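PDB 2P9B: possible prolidase from Bifidobacterium longum NCC2705, which probably acts as an amidohydrolase-family enzyme that hydrolyses carbon-nitrogen bonds, its true substrate being uncertain. Local coordinates for residues 35-47 / 393-405. Sequence-based numbering, arbitrary orientation.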
loop_
_atom_site.group_PDB
_atom_site.type_symbol
_atom_site.label_atom_id
_atom_site.label_comp_id
_atom_site.label_asym_id
_atom_site.label_seq_id
_atom_site.Cartn_x
_atom_site.Cartn_y
_atom_site.Cartn_z
ATOM N N THR A 35 -10.229 21.970 -13.709
ATOM C CA THR A 35 -8.884 22.097 -14.236
ATOM C C THR A 35 -7.932 21.975 -13.054
ATOM O O THR A 35 -8.175 22.541 -11.989
ATOM C CB THR A 35 -8.646 23.464 -14.913
ATOM O OG1 THR A 35 -9.415 23.539 -16.117
ATOM C CG2 THR A 35 -7.163 23.656 -15.238
ATOM N N ILE A 36 -6.866 21.206 -13.233
ATOM C CA ILE A 36 -5.867 21.050 -12.192
ATOM C C ILE A 36 -4.595 21.644 -12.769
ATOM O O ILE A 36 -4.109 21.198 -13.809
ATOM C CB ILE A 36 -5.621 19.569 -11.839
ATOM C CG1 ILE A 36 -6.903 18.938 -11.285
ATOM C CG2 ILE A 36 -4.504 19.469 -10.805
ATOM C CD1 ILE A 36 -6.761 17.468 -10.918
ATOM N N VAL A 37 -4.069 22.663 -12.101
ATOM C CA VAL A 37 -2.863 23.325 -12.561
ATOM C C VAL A 37 -1.668 22.884 -11.725
ATOM O O VAL A 37 -1.695 22.969 -10.499
ATOM C CB VAL A 37 -3.009 24.855 -12.471
ATOM C CG1 VAL A 37 -1.754 25.528 -13.008
ATOM C CG2 VAL A 37 -4.245 25.299 -13.251
ATOM N N VAL A 38 -0.626 22.418 -12.400
ATOM C CA VAL A 38 0.578 21.948 -11.721
ATOM C C VAL A 38 1.773 22.856 -12.001
ATOM O O VAL A 38 2.075 23.165 -13.155
ATOM C CB VAL A 38 0.918 20.503 -12.156
ATOM C CG1 VAL A 38 2.177 20.025 -11.452
ATOM C CG2 VAL A 38 -0.257 19.576 -11.839
ATOM N N GLY A 39 2.450 23.276 -10.935
ATOM C CA GLY A 39 3.601 24.155 -11.073
ATOM C C GLY A 39 4.900 23.455 -11.427
ATOM O O GLY A 39 4.958 22.227 -11.496
ATOM N N ALA A 40 5.949 24.242 -11.647
ATOM C CA ALA A 40 7.257 23.706 -12.006
ATOM C C ALA A 40 7.877 22.923 -10.857
ATOM O O ALA A 40 8.806 22.141 -11.063
ATOM C CB ALA A 40 8.194 24.839 -12.435
ATOM N N ASP A 41 7.364 23.135 -9.649
ATOM C CA ASP A 41 7.872 22.424 -8.482
ATOM C C ASP A 41 7.181 21.071 -8.303
ATOM O O ASP A 41 7.423 20.370 -7.322
ATOM C CB ASP A 41 7.700 23.269 -7.216
ATOM C CG ASP A 41 6.253 23.623 -6.931
ATOM O OD1 ASP A 41 5.371 23.279 -7.746
ATOM O OD2 ASP A 41 6.003 24.259 -5.883
ATOM N N GLY A 42 6.324 20.713 -9.255
ATOM C CA GLY A 42 5.632 19.432 -9.187
ATOM C C GLY A 42 4.465 19.378 -8.217
ATOM O O GLY A 42 3.943 18.301 -7.916
ATOM N N ARG A 43 4.054 20.542 -7.727
ATOM C CA ARG A 43 2.942 20.638 -6.794
ATOM C C ARG A 43 1.714 21.259 -7.442
ATOM O O ARG A 43 1.815 22.035 -8.395
ATOM C CB ARG A 43 3.345 21.467 -5.574
ATOM C CG ARG A 43 4.430 20.814 -4.741
ATOM C CD ARG A 43 4.818 21.676 -3.555
ATOM N NE ARG A 43 5.869 21.050 -2.756
ATOM C CZ ARG A 43 5.729 19.901 -2.099
ATOM N NH1 ARG A 43 4.577 19.239 -2.138
ATOM N NH2 ARG A 43 6.742 19.413 -1.397
ATOM N N ILE A 44 0.550 20.908 -6.910
ATOM C CA ILE A 44 -0.715 21.422 -7.412
ATOM C C ILE A 44 -0.847 22.890 -7.018
ATOM O O ILE A 44 -0.741 23.229 -5.842
ATOM C CB ILE A 44 -1.885 20.627 -6.816
ATOM C CG1 ILE A 44 -1.776 19.162 -7.254
ATOM C CG2 ILE A 44 -3.210 21.231 -7.257
ATOM C CD1 ILE A 44 -2.790 18.251 -6.602
ATOM N N GLU A 45 -1.073 23.755 -8.004
ATOM C CA GLU A 45 -1.213 25.188 -7.747
ATOM C C GLU A 45 -2.668 25.638 -7.754
ATOM O O GLU A 45 -3.032 26.585 -7.064
ATOM C CB GLU A 45 -0.448 26.008 -8.788
ATOM C CG GLU A 45 1.015 25.653 -8.923
ATOM C CD GLU A 45 1.762 26.617 -9.824
ATOM O OE1 GLU A 45 1.259 26.919 -10.929
ATOM O OE2 GLU A 45 2.858 27.065 -9.429
ATOM N N GLN A 46 -3.495 24.971 -8.552
ATOM C CA GLN A 46 -4.907 25.323 -8.630
ATOM C C GLN A 46 -5.777 24.111 -8.910
ATOM O O GLN A 46 -5.361 23.190 -9.607
ATOM C CB GLN A 46 -5.166 26.326 -9.758
ATOM C CG GLN A 46 -4.393 27.628 -9.706
ATOM C CD GLN A 46 -4.766 28.540 -10.865
ATOM O OE1 GLN A 46 -5.928 28.915 -11.023
ATOM N NE2 GLN A 46 -3.783 28.893 -11.684
ATOM N N VAL A 47 -6.987 24.136 -8.362
ATOM C CA VAL A 47 -7.989 23.098 -8.583
ATOM C C VAL A 47 -9.296 23.877 -8.629
ATOM O O VAL A 47 -9.841 24.242 -7.591
ATOM C CB VAL A 47 -8.061 22.077 -7.433
ATOM C CG1 VAL A 47 -9.157 21.063 -7.722
ATOM C CG2 VAL A 47 -6.726 21.373 -7.269
ATOM N N GLY A 393 -1.995 12.155 -1.524
ATOM C CA GLY A 393 -3.223 11.496 -1.115
ATOM C C GLY A 393 -4.524 12.200 -1.445
ATOM O O GLY A 393 -5.598 11.639 -1.243
ATOM N N SER A 394 -4.436 13.431 -1.933
ATOM C CA SER A 394 -5.623 14.188 -2.307
ATOM C C SER A 394 -5.224 15.277 -3.289
ATOM O O SER A 394 -4.081 15.737 -3.296
ATOM C CB SER A 394 -6.285 14.811 -1.071
ATOM O OG SER A 394 -5.438 15.759 -0.451
ATOM N N LEU A 395 -6.171 15.681 -4.126
ATOM C CA LEU A 395 -5.906 16.707 -5.114
ATOM C C LEU A 395 -6.216 18.072 -4.536
ATOM O O LEU A 395 -7.255 18.663 -4.822
ATOM C CB LEU A 395 -6.750 16.456 -6.359
ATOM C CG LEU A 395 -6.538 15.074 -6.974
ATOM C CD1 LEU A 395 -7.418 14.926 -8.204
ATOM C CD2 LEU A 395 -5.077 14.894 -7.333
ATOM N N GLU A 396 -5.298 18.559 -3.711
ATOM C CA GLU A 396 -5.446 19.854 -3.072
ATOM C C GLU A 396 -4.213 20.710 -3.303
ATOM O O GLU A 396 -3.097 20.200 -3.379
ATOM C CB GLU A 396 -5.669 19.668 -1.576
ATOM C CG GLU A 396 -6.993 19.014 -1.241
ATOM C CD GLU A 396 -7.172 18.807 0.243
ATOM O OE1 GLU A 396 -6.548 17.881 0.797
ATOM O OE2 GLU A 396 -7.932 19.583 0.859
ATOM N N VAL A 397 -4.431 22.016 -3.405
ATOM C CA VAL A 397 -3.356 22.977 -3.632
ATOM C C VAL A 397 -2.244 22.811 -2.605
ATOM O O VAL A 397 -2.506 22.704 -1.407
ATOM C CB VAL A 397 -3.897 24.427 -3.565
ATOM C CG1 VAL A 397 -2.760 25.428 -3.720
ATOM C CG2 VAL A 397 -4.932 24.636 -4.660
ATOM N N GLY A 398 -1.006 22.775 -3.088
ATOM C CA GLY A 398 0.135 22.633 -2.202
ATOM C C GLY A 398 0.688 21.222 -2.141
ATOM O O GLY A 398 1.864 21.018 -1.829
ATOM N N LYS A 399 -0.158 20.243 -2.439
ATOM C CA LYS A 399 0.273 18.853 -2.406
ATOM C C LYS A 399 0.933 18.415 -3.705
ATOM O O LYS A 399 0.780 19.055 -4.744
ATOM C CB LYS A 399 -0.907 17.933 -2.097
ATOM C CG LYS A 399 -1.458 18.073 -0.689
ATOM C CD LYS A 399 -2.294 16.860 -0.317
ATOM C CE LYS A 399 -2.999 17.050 1.017
ATOM N NZ LYS A 399 -2.060 17.440 2.097
ATOM N N SER A 400 1.677 17.317 -3.621
ATOM C CA SER A 400 2.384 16.758 -4.772
ATOM C C SER A 400 1.392 16.417 -5.878
ATOM O O SER A 400 0.312 15.897 -5.615
ATOM C CB SER A 400 3.137 15.493 -4.341
ATOM O OG SER A 400 4.049 15.064 -5.337
ATOM N N ALA A 401 1.761 16.703 -7.118
ATOM C CA ALA A 401 0.877 16.413 -8.235
ATOM C C ALA A 401 0.906 14.928 -8.605
ATOM O O ALA A 401 1.450 14.548 -9.639
ATOM C CB ALA A 401 1.254 17.272 -9.444
ATOM N N ASP A 402 0.322 14.097 -7.745
ATOM C CA ASP A 402 0.243 12.661 -7.989
ATOM C C ASP A 402 -1.168 12.448 -8.519
ATOM O O ASP A 402 -2.129 12.353 -7.742
ATOM C CB ASP A 402 0.449 11.879 -6.684
ATOM C CG ASP A 402 1.898 11.918 -6.195
ATOM O OD1 ASP A 402 2.810 11.699 -7.022
ATOM O OD2 ASP A 402 2.121 12.150 -4.986
ATOM N N LEU A 403 -1.296 12.392 -9.843
ATOM C CA LEU A 403 -2.608 12.253 -10.470
ATOM C C LEU A 403 -2.794 10.969 -11.249
ATOM O O LEU A 403 -1.881 10.494 -11.917
ATOM C CB LEU A 403 -2.855 13.419 -11.432
ATOM C CG LEU A 403 -2.356 14.816 -11.050
ATOM C CD1 LEU A 403 -2.824 15.824 -12.104
ATOM C CD2 LEU A 403 -2.867 15.208 -9.689
ATOM N N LEU A 404 -3.996 10.420 -11.170
ATOM C CA LEU A 404 -4.314 9.211 -11.907
ATOM C C LEU A 404 -5.497 9.561 -12.801
ATOM O O LEU A 404 -6.589 9.878 -12.316
ATOM C CB LEU A 404 -4.674 8.073 -10.951
ATOM C CG LEU A 404 -5.254 6.807 -11.592
ATOM C CD1 LEU A 404 -4.318 6.280 -12.673
ATOM C CD2 LEU A 404 -5.479 5.760 -10.500
ATOM N N VAL A 405 -5.261 9.534 -14.107
ATOM C CA VAL A 405 -6.301 9.860 -15.080
ATOM C C VAL A 405 -6.913 8.572 -15.617
ATOM O O VAL A 405 -6.201 7.687 -16.096
ATOM C CB VAL A 405 -5.717 10.693 -16.236
ATOM C CG1 VAL A 405 -6.834 11.168 -17.154
ATOM C CG2 VAL A 405 -4.947 11.889 -15.669
#
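L395 meets the hairpin 35-47 through both methyls: CD1 packs on I36 CD1 at 3.8 Å, the two side chains crossing at about a right angle, while CD2 faces I44 CD1. Its carbonyl O lies against V47 CG2. E396 to K399 form a type II turn that presents its backbone to I44. Within it V397 lies over the backbone of the near, edge strand of the hairpin, CG1 3.5 Å and CG2 slightly further from E45 O. G398 N donates to I44 O (2.8 Å, 171° at the hydrogen). R43, extended from CG to NE, lies across this turn, and its NH1 makes a weak, bent bond to G398 O (3.3 Å, 128°). K399 O receives I44 N almost head-on (2.9 Å). Beyond the single bridge of S400 with R43, A401 N reaches G42 O (2.8 Å), in the plane of that carbonyl. A401 CB sits against both V38 methyls, CG1 the nearer at 3.5 Å. D402 points its CB away from the hairpin, and its OD2 forms a salt bridge with R158. L403 CD1 touches I36 CG2. I44, with CG1 set beside its own backbone N (chi1 -62°), places CD1 by L395 CA and E396 O, with L403 CD2 further off. I21 and V69 extend this apolar layer. The irregular 393-402 segment thus joins the N-terminal sheet's edge, consistent with the composite beta domain of amidohydrolases, built from chain before and after the TIM barrel.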